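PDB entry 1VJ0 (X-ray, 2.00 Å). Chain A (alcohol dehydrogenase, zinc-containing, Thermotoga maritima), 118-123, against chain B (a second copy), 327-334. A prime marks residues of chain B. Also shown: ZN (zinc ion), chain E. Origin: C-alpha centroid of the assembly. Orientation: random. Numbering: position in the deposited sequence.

Chain A 118-123: CKVSKE
Chain B (327-334) SDTSHFVK

The contact joins the last part of a helix in one subunit to the beginning of a helix in its second copy. In chain A, Cys118 (phi/psi -67/-37°) and Lys119 (-111/-24°) belong to a helix that begins earlier in the chain. Val120 follows at -109/-57° and Ser121 at -83/-14°, and Lys122 is the first residue to leave helical geometry, with a positive phi (60/42°); Glu123 follows at -122/68°. In chain B, Ser327′ (chi1 p) is extended (-164/164°), Asp328′ (-122/-170°) occupies the N-cap, and Thr329′ to Lys334′ form regular helix, with phi from -58 to -67° and psi from -33 to -52°. Its first turns are held by backbone bonds from Phe332′ N to Asp328′ O (3.0 Å), Val333′ N to Thr329′ O (3.0 Å) and Lys334′ N to Ser330′ O (3.2 Å); Phe332′ has chi1 t and chi2 72°. The register is marked by Val120 and Ser330′, whose CA atoms lie 4.2 Å apart, and the two stretches together bury 326 Å².

One salt bridge provides the direct polar link. Lys122 points its CA-to-CB bond toward chain B and extends through an m, t, t, t side chain, so that NZ donates a hydrogen bond to Asp328′ OD2 at 2.7 Å. Along the way, Lys122 CE passes 3.8 Å from Ser330′ OG. The same carboxylate also caps its own helix: Asp328′ (chi1 p, chi2 26°) uses OD1 to cap the N terminus, accepting from His331′ N at 3.2 Å and, through a weak bond, from Ser330′ N at 2.8 Å. Ser330′ (chi1 p) also donates from OG to Asp328′ OD1 at 2.6 Å. Thus OD1 serves the cap while OD2 meets the lysine. The backbone N of Asp328′ is itself bound to His331′ ND1 at 2.9 Å, with His331′ at chi1 m and chi2 128°.

Close backbone packing accompanies the ionic pair. The carbonyl O of Val120 sits 3.1 Å from Ser330′ CB, a tight van der Waals approach, and the O of Lys119 lies 3.6 Å from Ser330′ N and 3.9 Å from Thr329′ CB. One water extends the polar contact: it donates to Val120 O at 2.9 Å and accepts a weak hydrogen bond from Lys334′ NZ at 3.3 Å, reached by an m, t, t, t side chain.

Apolar contacts complete the fit. Val120 (chi1 t), buried and covered over 82 Å², brings CG2 to 3.8 Å from CG2 of Val333′ (chi1 t), one turn beyond Ser330′. Lys119 (m, m, t, p) contributes its aliphatic base, with CB 4.0 Å from CG2 of Thr329′ (chi1 m).

The remaining side chains of chain A serve other roles. The CA-to-CB bond of Ser121 (chi1 p) points away from chain B, and its OG donates to Glu123 OE1 at 2.7 Å, with Glu123 at chi1 m and chi2 t. Cys118 (chi1 m) binds zinc through SG at 2.3 Å, alongside three ligand atoms from elsewhere in the structure.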

# COMPACT_ATOMS: atom_id res chain seq x y z
N CYS A 118 8.61 17.71 0.46
CA CYS A 118 9.33 17.29 1.64
C CYS A 118 8.36 17.02 2.82
O CYS A 118 8.57 16.12 3.58
CB CYS A 118 10.32 18.33 2.07
SG CYS A 118 11.74 18.58 0.94
N LYS A 119 7.29 17.81 2.96
CA LYS A 119 6.48 17.76 4.19
C LYS A 119 5.07 17.19 4.06
O LYS A 119 4.51 16.74 5.05
CB LYS A 119 6.40 19.14 4.86
CG LYS A 119 7.69 19.51 5.63
CD LYS A 119 7.70 18.74 6.98
CE LYS A 119 8.86 19.09 7.88
NZ LYS A 119 9.01 20.57 8.14
N VAL A 120 4.47 17.23 2.88
CA VAL A 120 3.08 16.84 2.76
C VAL A 120 3.00 15.52 2.04
O VAL A 120 2.44 14.57 2.58
CB VAL A 120 2.23 17.89 2.07
CG1 VAL A 120 0.81 17.40 1.94
CG2 VAL A 120 2.24 19.25 2.84
N SER A 121 3.56 15.45 0.83
CA SER A 121 3.52 14.19 0.07
C SER A 121 4.63 13.23 0.46
O SER A 121 4.59 12.09 0.05
CB SER A 121 3.55 14.47 -1.45
OG SER A 121 4.85 14.76 -1.87
N LYS A 122 5.64 13.69 1.19
CA LYS A 122 6.75 12.81 1.64
C LYS A 122 7.51 12.16 0.47
O LYS A 122 7.80 10.96 0.49
CB LYS A 122 6.20 11.76 2.65
CG LYS A 122 5.64 12.42 3.89
CD LYS A 122 5.08 11.37 4.88
CE LYS A 122 4.67 11.98 6.22
NZ LYS A 122 4.13 10.89 7.12
N GLU A 123 7.76 12.97 -0.56
CA GLU A 123 8.55 12.63 -1.73
C GLU A 123 9.72 13.61 -1.87
O GLU A 123 9.78 14.38 -2.82
CB GLU A 123 7.67 12.72 -2.98
CG GLU A 123 6.49 11.77 -2.99
CD GLU A 123 5.35 12.17 -3.94
OE1 GLU A 123 5.04 13.37 -4.15
OE2 GLU A 123 4.71 11.24 -4.45
N SER B 327 0.06 13.31 15.16
CA SER B 327 -0.10 13.56 13.71
C SER B 327 1.08 14.36 13.26
O SER B 327 1.82 14.89 14.09
CB SER B 327 -1.38 14.35 13.49
OG SER B 327 -1.30 15.56 14.23
N ASP B 328 1.29 14.41 11.94
CA ASP B 328 2.37 15.20 11.36
C ASP B 328 1.81 16.23 10.37
O ASP B 328 0.60 16.47 10.31
CB ASP B 328 3.43 14.30 10.74
CG ASP B 328 2.94 13.55 9.52
OD1 ASP B 328 2.01 14.00 8.79
OD2 ASP B 328 3.46 12.46 9.26
N THR B 329 2.69 16.86 9.61
CA THR B 329 2.31 17.92 8.70
C THR B 329 1.43 17.47 7.56
O THR B 329 0.53 18.21 7.20
CB THR B 329 3.55 18.66 8.26
OG1 THR B 329 4.06 19.37 9.42
CG2 THR B 329 3.24 19.72 7.25
N SER B 330 1.59 16.23 7.08
CA SER B 330 0.72 15.72 6.03
C SER B 330 -0.67 15.58 6.60
O SER B 330 -1.63 15.93 5.93
CB SER B 330 1.26 14.37 5.47
OG SER B 330 1.08 13.34 6.46
N HIS B 331 -0.81 15.09 7.83
CA HIS B 331 -2.12 14.96 8.44
C HIS B 331 -2.81 16.34 8.66
O HIS B 331 -4.02 16.46 8.48
CB HIS B 331 -2.03 14.21 9.79
CG HIS B 331 -1.38 12.87 9.70
ND1 HIS B 331 -0.33 12.50 10.52
CD2 HIS B 331 -1.61 11.81 8.88
CE1 HIS B 331 0.04 11.26 10.21
NE2 HIS B 331 -0.72 10.83 9.21
N PHE B 332 -2.01 17.33 9.06
CA PHE B 332 -2.39 18.70 9.33
C PHE B 332 -3.02 19.32 8.10
O PHE B 332 -4.13 19.88 8.17
CB PHE B 332 -1.14 19.48 9.80
CG PHE B 332 -1.19 21.01 9.65
CD1 PHE B 332 -1.99 21.78 10.46
CD2 PHE B 332 -0.36 21.65 8.76
CE1 PHE B 332 -2.00 23.14 10.34
CE2 PHE B 332 -0.39 23.02 8.66
CZ PHE B 332 -1.22 23.74 9.45
N VAL B 333 -2.32 19.23 6.99
CA VAL B 333 -2.82 19.77 5.73
C VAL B 333 -4.11 19.10 5.31
O VAL B 333 -5.06 19.79 4.95
CB VAL B 333 -1.74 19.68 4.64
CG1 VAL B 333 -2.28 19.87 3.29
CG2 VAL B 333 -0.66 20.68 4.91
N LYS B 334 -4.18 17.77 5.39
CA LYS B 334 -5.37 17.02 4.97
C LYS B 334 -6.56 17.32 5.86
O LYS B 334 -7.72 17.39 5.42
CB LYS B 334 -5.07 15.53 4.94
CG LYS B 334 -3.95 15.28 3.85
CD LYS B 334 -3.53 13.80 3.75
CE LYS B 334 -2.32 13.73 2.85
NZ LYS B 334 -1.65 12.43 2.87
ZN ZN E . 11.60 20.56 -0.27
O HOH W 1 1.60 11.79 2.56